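SusD homolog (Bacteroides thetaiotaomicron VPI-5482, PDB 3IV0) probably binds glycans at the outer membrane as a SusD-family partner of a nutrient transporter, though its own ligand is not established. Local coordinates at residues K124-F129 / G197-R202; D317-L322 / R419-I424. One frame throughout, in Å; residues are numbered along the deposited sequence.

Contact 1 of 2, residues K124-F129 / G197-R202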
loop_
_atom_site.group_PDB
_atom_site.type_symbol
_atom_site.label_atom_id
_atom_site.label_comp_id
_atom_site.label_asym_id
_atom_site.label_seq_id
_atom_site.Cartn_x
_atom_site.Cartn_y
_atom_site.Cartn_z
ATOM N N LYS A 124 -8.434 -4.718 -20.688
ATOM C CA LYS A 124 -9.619 -4.887 -19.874
ATOM C C LYS A 124 -9.190 -5.405 -18.510
ATOM O O LYS A 124 -9.684 -4.917 -17.478
ATOM C CB LYS A 124 -10.604 -5.864 -20.509
ATOM C CG LYS A 124 -11.346 -5.322 -21.729
ATOM C CD LYS A 124 -12.270 -6.432 -22.294
ATOM C CE LYS A 124 -13.019 -6.015 -23.519
ATOM N NZ LYS A 124 -13.644 -7.257 -24.115
ATOM N N ALA A 125 -8.345 -6.433 -18.468
ATOM C CA ALA A 125 -7.885 -7.006 -17.188
ATOM C C ALA A 125 -7.176 -5.962 -16.340
ATOM O O ALA A 125 -7.417 -5.876 -15.109
ATOM C CB ALA A 125 -6.975 -8.168 -17.430
ATOM N N GLU A 126 -6.328 -5.146 -16.948
ATOM C CA GLU A 126 -5.664 -4.095 -16.228
ATOM C C GLU A 126 -6.610 -3.044 -15.694
ATOM O O GLU A 126 -6.462 -2.570 -14.546
ATOM C CB GLU A 126 -4.614 -3.421 -17.124
ATOM C CG GLU A 126 -3.453 -4.273 -17.490
ATOM C CD GLU A 126 -2.424 -3.491 -18.245
ATOM O OE1 GLU A 126 -1.857 -2.554 -17.670
ATOM O OE2 GLU A 126 -2.182 -3.769 -19.435
ATOM N N ALA A 127 -7.634 -2.700 -16.462
ATOM C CA ALA A 127 -8.611 -1.737 -16.019
ATOM C C ALA A 127 -9.426 -2.298 -14.850
ATOM O O ALA A 127 -9.719 -1.554 -13.897
ATOM C CB ALA A 127 -9.558 -1.348 -17.198
ATOM N N ILE A 128 -9.808 -3.568 -14.913
ATOM C CA ILE A 128 -10.511 -4.185 -13.784
ATOM C C ILE A 128 -9.610 -4.199 -12.557
ATOM O O ILE A 128 -10.069 -3.888 -11.443
ATOM C CB ILE A 128 -10.941 -5.591 -14.130
ATOM C CG1 ILE A 128 -12.058 -5.536 -15.170
ATOM C CG2 ILE A 128 -11.435 -6.354 -12.866
ATOM C CD1 ILE A 128 -12.242 -6.843 -15.966
ATOM N N PHE A 129 -8.340 -4.536 -12.719
ATOM C CA PHE A 129 -7.411 -4.491 -11.614
ATOM C C PHE A 129 -7.326 -3.096 -11.000
ATOM O O PHE A 129 -7.422 -2.931 -9.764
ATOM C CB PHE A 129 -6.017 -4.977 -12.016
ATOM C CG PHE A 129 -4.990 -4.793 -10.927
ATOM C CD1 PHE A 129 -4.948 -5.671 -9.844
ATOM C CD2 PHE A 129 -4.132 -3.713 -10.934
ATOM C CE1 PHE A 129 -4.044 -5.477 -8.818
ATOM C CE2 PHE A 129 -3.225 -3.516 -9.893
ATOM C CZ PHE A 129 -3.176 -4.420 -8.844
ATOM N N GLY A 197 6.688 -4.338 -13.187
ATOM C CA GLY A 197 6.288 -3.825 -11.856
ATOM C C GLY A 197 5.182 -2.791 -11.865
ATOM O O GLY A 197 4.382 -2.729 -10.945
ATOM N N ILE A 198 5.087 -2.022 -12.941
ATOM C CA ILE A 198 4.245 -0.865 -13.044
ATOM C C ILE A 198 3.010 -1.034 -13.928
ATOM O O ILE A 198 2.175 -0.130 -13.999
ATOM C CB ILE A 198 5.058 0.373 -13.468
ATOM C CG1 ILE A 198 5.713 0.181 -14.845
ATOM C CG2 ILE A 198 6.132 0.709 -12.398
ATOM C CD1 ILE A 198 6.359 1.503 -15.349
ATOM N N ARG A 199 2.894 -2.184 -14.583
ATOM C CA ARG A 199 1.668 -2.599 -15.236
ATOM C C ARG A 199 1.207 -3.862 -14.531
ATOM O O ARG A 199 2.017 -4.717 -14.166
ATOM C CB ARG A 199 1.941 -2.876 -16.732
ATOM C CG ARG A 199 2.343 -1.625 -17.518
ATOM C CD ARG A 199 1.183 -0.681 -17.812
ATOM N NE ARG A 199 0.229 -1.220 -18.773
ATOM C CZ ARG A 199 0.351 -1.136 -20.095
ATOM N NH1 ARG A 199 1.353 -0.490 -20.661
ATOM N NH2 ARG A 199 -0.578 -1.717 -20.835
ATOM N N ALA A 200 -0.087 -3.966 -14.284
ATOM C CA ALA A 200 -0.602 -5.100 -13.544
ATOM C C ALA A 200 -0.190 -6.439 -14.154
ATOM O O ALA A 200 -0.342 -6.651 -15.364
ATOM C CB ALA A 200 -2.155 -5.027 -13.473
ATOM N N SER A 201 0.290 -7.353 -13.312
ATOM C CA SER A 201 0.610 -8.719 -13.670
ATOM C C SER A 201 -0.308 -9.659 -12.891
ATOM O O SER A 201 -1.106 -9.229 -12.043
ATOM C CB SER A 201 2.047 -9.040 -13.302
ATOM O OG SER A 201 2.189 -9.141 -11.870
ATOM N N ARG A 202 -0.159 -10.956 -13.131
ATOM C CA ARG A 202 -0.897 -11.955 -12.365
ATOM C C ARG A 202 -0.599 -11.798 -10.872
ATOM O O ARG A 202 -1.469 -11.938 -10.022
ATOM C CB ARG A 202 -0.561 -13.369 -12.870
ATOM C CG ARG A 202 -1.468 -14.483 -12.309
ATOM C CD ARG A 202 -1.088 -15.843 -12.933
ATOM N NE ARG A 202 -1.972 -16.951 -12.520
ATOM C CZ ARG A 202 -3.155 -17.197 -13.058
ATOM N NH1 ARG A 202 -3.662 -16.399 -13.967
ATOM N NH2 ARG A 202 -3.869 -18.229 -12.632
#

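Contact 2 of 2, residues D317-L322 / R419-I424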
loop_
_atom_site.group_PDB
_atom_site.type_symbol
_atom_site.label_atom_id
_atom_site.label_comp_id
_atom_site.label_asym_id
_atom_site.label_seq_id
_atom_site.Cartn_x
_atom_site.Cartn_y
_atom_site.Cartn_z
ATOM N N ASP A 317 19.876 -9.304 12.719
ATOM C CA ASP A 317 18.906 -8.887 11.690
ATOM C C ASP A 317 19.599 -7.836 10.841
ATOM O O ASP A 317 19.822 -6.714 11.308
ATOM C CB ASP A 317 17.673 -8.292 12.335
ATOM C CG ASP A 317 16.543 -8.017 11.349
ATOM O OD1 ASP A 317 16.850 -7.779 10.148
ATOM O OD2 ASP A 317 15.376 -8.033 11.769
ATOM N N ALA A 318 19.945 -8.203 9.618
ATOM C CA ALA A 318 20.695 -7.318 8.741
ATOM C C ALA A 318 19.939 -6.021 8.404
ATOM O O ALA A 318 20.555 -5.029 7.981
ATOM C CB ALA A 318 21.097 -8.033 7.514
ATOM N N ARG A 319 18.611 -6.014 8.562
ATOM C CA ARG A 319 17.876 -4.789 8.329
ATOM C C ARG A 319 18.314 -3.700 9.281
ATOM O O ARG A 319 18.232 -2.510 8.964
ATOM C CB ARG A 319 16.359 -5.038 8.429
ATOM C CG ARG A 319 15.836 -5.936 7.297
ATOM C CD ARG A 319 14.425 -6.486 7.531
ATOM N NE ARG A 319 14.424 -7.453 8.630
ATOM C CZ ARG A 319 13.514 -8.394 8.838
ATOM N NH1 ARG A 319 12.507 -8.582 7.986
ATOM N NH2 ARG A 319 13.586 -9.173 9.899
ATOM N N LYS A 320 18.786 -4.087 10.466
ATOM C CA LYS A 320 19.241 -3.069 11.417
ATOM C C LYS A 320 20.353 -2.207 10.828
ATOM O O LYS A 320 20.266 -0.986 10.859
ATOM C CB LYS A 320 19.719 -3.717 12.726
ATOM C CG LYS A 320 18.626 -4.326 13.540
ATOM C CD LYS A 320 19.096 -4.713 14.958
ATOM C CE LYS A 320 20.117 -5.824 14.959
ATOM N NZ LYS A 320 20.483 -6.272 16.366
ATOM N N GLU A 321 21.373 -2.845 10.289
ATOM C CA GLU A 321 22.538 -2.167 9.746
ATOM C C GLU A 321 22.260 -1.534 8.386
ATOM O O GLU A 321 22.820 -0.481 8.027
ATOM C CB GLU A 321 23.693 -3.152 9.600
ATOM C CG GLU A 321 24.372 -3.586 10.856
ATOM C CD GLU A 321 23.635 -4.660 11.650
ATOM O OE1 GLU A 321 22.836 -5.434 11.084
ATOM O OE2 GLU A 321 23.879 -4.747 12.885
ATOM N N LEU A 322 21.419 -2.177 7.588
ATOM C CA LEU A 322 21.281 -1.731 6.204
ATOM C C LEU A 322 20.182 -0.721 6.006
ATOM O O LEU A 322 20.230 0.025 5.028
ATOM C CB LEU A 322 21.052 -2.918 5.277
ATOM C CG LEU A 322 22.222 -3.869 5.128
ATOM C CD1 LEU A 322 21.825 -5.166 4.462
ATOM C CD2 LEU A 322 23.363 -3.221 4.308
ATOM N N ARG A 419 6.083 -8.534 9.518
ATOM C CA ARG A 419 5.567 -7.568 8.543
ATOM C C ARG A 419 5.914 -6.150 8.967
ATOM O O ARG A 419 6.251 -5.312 8.122
ATOM C CB ARG A 419 4.033 -7.684 8.387
ATOM C CG ARG A 419 3.596 -8.881 7.518
ATOM C CD ARG A 419 2.090 -8.928 7.193
ATOM N NE ARG A 419 1.605 -7.715 6.540
ATOM C CZ ARG A 419 1.664 -7.471 5.237
ATOM N NH1 ARG A 419 2.236 -8.330 4.410
ATOM N NH2 ARG A 419 1.193 -6.344 4.733
ATOM N N CYS A 420 5.892 -5.841 10.262
ATOM C CA CYS A 420 6.261 -4.508 10.701
ATOM C C CYS A 420 7.724 -4.209 10.430
ATOM O O CYS A 420 8.077 -3.099 10.045
ATOM C CB CYS A 420 5.946 -4.346 12.176
ATOM S SG CYS A 420 4.196 -4.315 12.615
ATOM N N ARG A 421 8.599 -5.186 10.635
ATOM C CA ARG A 421 10.023 -4.992 10.332
ATOM C C ARG A 421 10.263 -4.901 8.837
ATOM O O ARG A 421 10.949 -3.990 8.346
ATOM C CB ARG A 421 10.849 -6.166 10.841
ATOM C CG ARG A 421 11.075 -6.204 12.350
ATOM C CD ARG A 421 11.937 -7.419 12.726
ATOM N NE ARG A 421 11.199 -8.657 12.826
ATOM C CZ ARG A 421 10.504 -9.033 13.885
ATOM N NH1 ARG A 421 10.478 -8.276 14.966
ATOM N NH2 ARG A 421 9.849 -10.172 13.872
ATOM N N GLU A 422 9.722 -5.858 8.091
ATOM C CA GLU A 422 10.026 -5.992 6.680
ATOM C C GLU A 422 9.478 -4.841 5.840
ATOM O O GLU A 422 10.144 -4.381 4.910
ATOM C CB GLU A 422 9.471 -7.309 6.162
ATOM C CG GLU A 422 9.760 -7.593 4.720
ATOM C CD GLU A 422 11.222 -7.761 4.423
ATOM O OE1 GLU A 422 12.028 -8.100 5.334
ATOM O OE2 GLU A 422 11.636 -7.577 3.259
ATOM N N LEU A 423 8.293 -4.341 6.198
ATOM C CA LEU A 423 7.583 -3.395 5.350
ATOM C C LEU A 423 7.570 -1.975 5.835
ATOM O O LEU A 423 6.891 -1.121 5.266
ATOM C CB LEU A 423 6.165 -3.873 5.111
ATOM C CG LEU A 423 6.018 -5.265 4.507
ATOM C CD1 LEU A 423 4.544 -5.720 4.455
ATOM C CD2 LEU A 423 6.630 -5.389 3.092
ATOM N N ILE A 424 8.412 -1.665 6.809
ATOM C CA ILE A 424 8.448 -0.318 7.324
ATOM C C ILE A 424 8.680 0.680 6.206
ATOM O O ILE A 424 9.571 0.525 5.391
ATOM C CB ILE A 424 9.516 -0.181 8.467
ATOM C CG1 ILE A 424 9.368 1.213 9.099
ATOM C CG2 ILE A 424 10.956 -0.468 7.979
ATOM C CD1 ILE A 424 10.137 1.356 10.439
#

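Contact 1 of 2, residues K124-F129 / G197-R202
E126 reaches from helix 117-142 to R199 in the loop ahead of helix 202-219, and the two make a side-on, two-pronged salt bridge. NE of R199 gives an almost straight bond to OE1 of E126 (2.7 Å, 174°), while NH2 of R199 meets OE2 of E126 at 3.0 Å, the oxygen lying a little out of the guanidinium plane. Both oxygens use their syn lone pairs, and carboxylate and guanidinium are nearly coplanar, 24° apart. The glutamate is extended beyond CG; the arginine instead bends at chi2 and chi3, which turns its NE edge to the acid.

The apolar part lies one helical turn on. CB of A200 packs obliquely against the ring of F129, nearest at CD2 (3.5 Å), and the ring also touches helix 202-219 and meets F266 edge-to-face.

Around the ion pair, Y30 of helix 19-39 hydrogen-bonds through its OH with OE1 of E126 and the backbone N of A200, and E23 forms a salt bridge with NH2 of R199. E126 and E23 share the one guanidinium of R199, so its positive charge is probably well compensated, and the paired bonds probably fix the rotation of the E126 carboxylate.

Contact 2 of 2, residues D317-L322 / R419-I424
R421 lays its CB over the centre of one face of the R319 guanidinium, 4.0 Å from CZ of R319, and the two side chains cross at about a right angle. Further out, CD of R421 lies 3.6 Å from OD2 of D317. The rim of the R319 guanidinium is taken up by acids. D317 is the N-cap of helix 318-323: its OD1 accepts from the backbone N of R319 and also from NE of R319 (2.9 Å), while OD2 of D317 takes NH2 of R319 at 2.8 Å. Across the contact, NH1 of R319 bonds to OE1 of E422 at 2.7 Å, bent to 141° and using the anti lone pair. CG of E422 stands anti to its own nitrogen (chi1 -178°), and a bend at chi2 swings the carboxylate to R319. Replacing R319 by a leucine would probably leave D317 and E422 without their shared cation and the CB of R421 without the flat group it covers. NH2 of R319 lies 3.8 Å from NE of R421, and E418 forms a salt bridge with each arginine, which probably makes their closeness tolerable; R421 also bonds through NH1 to O of L310. The contact thus joins the start of helix 318-323 to the last turn of helix 408-422, where E422 also pairs with R398 at the end of helix 385-398 and with R366, which closes strand 362-366.

Contacts 1 and 2 follow one another along the chain, the first closing before the second opens. Their centres are 29 Å apart and their nearest atoms about 14 Å, so neither touches the other. The contact centres lie at similar distances from the chain centre, 16 and 17 Å. Both join a helix to a distant part of the chain through buried arginine-carboxylate pairs, but contact 1 ties a helix to a loop and adds an aromatic-alanine patch, whereas contact 2 brings two helix ends together in a wider charge network. The two lie in separate parts of the fold, and nothing in their geometry assigns either a role in glycan binding.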